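PDB 1ZJR: tRNA (guanosine(18)-2'-O)-methyltransferase from Aquifex aeolicus, which catalyses the S-adenosyl-L-methionine-dependent 2'-O-methylation of guanosine 18 in a subset of tRNAs. Local coordinates for residues L183-E186 with E187-I191. Residues are numbered along the deposited sequence; the frame is centred on the assembly and turned at random.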
loop_
_atom_site.group_PDB
_atom_site.type_symbol
_atom_site.label_atom_id
_atom_site.label_comp_id
_atom_site.label_asym_id
_atom_site.label_seq_id
_atom_site.Cartn_x
_atom_site.Cartn_y
_atom_site.Cartn_z
ATOM N N LEU A 183 10.891 11.406 -3.939
ATOM C CA LEU A 183 10.391 11.923 -5.210
ATOM C C LEU A 183 11.233 13.144 -5.567
ATOM O O LEU A 183 11.598 13.916 -4.687
ATOM C CB LEU A 183 8.935 12.373 -5.079
ATOM C CG LEU A 183 7.847 11.315 -4.881
ATOM C CD1 LEU A 183 6.529 12.014 -4.559
ATOM C CD2 LEU A 183 7.724 10.454 -6.134
ATOM N N SER A 184 11.524 13.325 -6.850
ATOM C CA SER A 184 12.301 14.478 -7.295
ATOM C C SER A 184 11.358 15.669 -7.401
ATOM O O SER A 184 10.138 15.498 -7.414
ATOM C CB SER A 184 12.928 14.201 -8.663
ATOM O OG SER A 184 11.922 13.994 -9.642
ATOM N N GLU A 185 11.916 16.875 -7.467
ATOM C CA GLU A 185 11.095 18.073 -7.584
ATOM C C GLU A 185 10.230 18.023 -8.849
ATOM O O GLU A 185 9.103 18.521 -8.848
ATOM C CB GLU A 185 11.978 19.324 -7.619
ATOM C CG GLU A 185 11.225 20.637 -7.810
ATOM C CD GLU A 185 10.241 20.935 -6.693
ATOM O OE1 GLU A 185 10.393 20.376 -5.586
ATOM O OE2 GLU A 185 9.319 21.742 -6.919
ATOM N N GLU A 186 10.758 17.440 -9.927
ATOM C CA GLU A 186 9.992 17.347 -11.176
ATOM C C GLU A 186 8.734 16.513 -10.938
ATOM O O GLU A 186 7.631 16.877 -11.363
ATOM C CB GLU A 186 10.815 16.681 -12.288
ATOM C CG GLU A 186 12.010 17.483 -12.820
ATOM C CD GLU A 186 13.313 17.135 -12.126
ATOM O OE1 GLU A 186 14.355 17.091 -12.815
ATOM O OE2 GLU A 186 13.300 16.914 -10.896
ATOM N N GLU A 187 8.920 15.387 -10.261
ATOM C CA GLU A 187 7.830 14.468 -9.955
ATOM C C GLU A 187 6.825 15.089 -8.986
ATOM O O GLU A 187 5.608 14.909 -9.127
ATOM C CB GLU A 187 8.421 13.171 -9.397
ATOM C CG GLU A 187 9.176 12.375 -10.465
ATOM C CD GLU A 187 10.244 11.450 -9.903
ATOM O OE1 GLU A 187 10.248 11.200 -8.682
ATOM O OE2 GLU A 187 11.080 10.961 -10.694
ATOM N N ILE A 188 7.332 15.826 -8.005
ATOM C CA ILE A 188 6.476 16.491 -7.037
ATOM C C ILE A 188 5.627 17.543 -7.750
ATOM O O ILE A 188 4.416 17.617 -7.552
ATOM C CB ILE A 188 7.313 17.169 -5.928
ATOM C CG1 ILE A 188 7.968 16.099 -5.047
ATOM C CG2 ILE A 188 6.438 18.101 -5.099
ATOM C CD1 ILE A 188 8.851 16.667 -3.933
ATOM N N GLN A 189 6.257 18.362 -8.583
ATOM C CA GLN A 189 5.500 19.382 -9.295
ATOM C C GLN A 189 4.475 18.767 -10.235
ATOM O O GLN A 189 3.374 19.292 -10.378
ATOM C CB GLN A 189 6.432 20.312 -10.079
ATOM C CG GLN A 189 6.993 21.441 -9.235
ATOM C CD GLN A 189 7.778 22.447 -10.052
ATOM O OE1 GLN A 189 7.272 22.991 -11.034
ATOM N NE2 GLN A 189 9.016 22.707 -9.645
ATOM N N LYS A 190 4.826 17.648 -10.863
ATOM C CA LYS A 190 3.901 16.993 -11.780
ATOM C C LYS A 190 2.656 16.529 -11.027
ATOM O O LYS A 190 1.528 16.721 -11.485
ATOM C CB LYS A 190 4.566 15.792 -12.457
ATOM C CG LYS A 190 3.675 15.108 -13.493
ATOM C CD LYS A 190 4.270 13.800 -14.002
ATOM C CE LYS A 190 4.282 12.727 -12.921
ATOM N NZ LYS A 190 2.914 12.401 -12.421
ATOM N N ILE A 191 2.864 15.919 -9.867
ATOM C CA ILE A 191 1.747 15.441 -9.073
ATOM C C ILE A 191 0.910 16.596 -8.535
ATOM O O ILE A 191 -0.317 16.536 -8.568
ATOM C CB ILE A 191 2.235 14.552 -7.912
ATOM C CG1 ILE A 191 2.963 13.332 -8.487
ATOM C CG2 ILE A 191 1.048 14.133 -7.038
ATOM C CD1 ILE A 191 3.608 12.434 -7.442
#
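S184 and E187 form a capping box at the start of helix 185-200, each side chain reaching for the other's backbone. The E187 side chain, extended beyond CG, reaches back so that OE1 accepts from S184 N at 3.1 Å, in a nearly straight bond (169°) that meets the oxygen from above the carboxylate plane. In return S184 OG, turned between its own N and carbonyl carbon (chi1 63°), takes a weak bond from E187 N at 3.4 Å. The first i to i+4 helical bond runs from I188 N to S184 O.

Beside the box L183 lays its side chain obliquely across that of E187 and packs against the helix at two levels: CB rests on I188 CG1 at 3.8 Å, and the CD1 branch meets I191 CD1, the side chains of L183 and I191 crossing at about a right angle. I188 and I191 also touch R16 and L19 of helix 7-19, so their side chains join the capped turn to that helix. In the same first turn, the i to i+4 pair E185 and Q189 is joined through its side chains: Q189 NE2 donates to the anti lone pair of E185 OE2 at 2.9 Å, with amide and carboxylate planes 58° apart; R16 forms a salt bridge to the same oxygen.

Shortening E187 to an alanine removes the carboxylate, which would probably leave S184 N without this acceptor and the first turn less firmly capped. With its carboxylate at the helix N-terminus, E187 is probably also stabilised by the helix dipole.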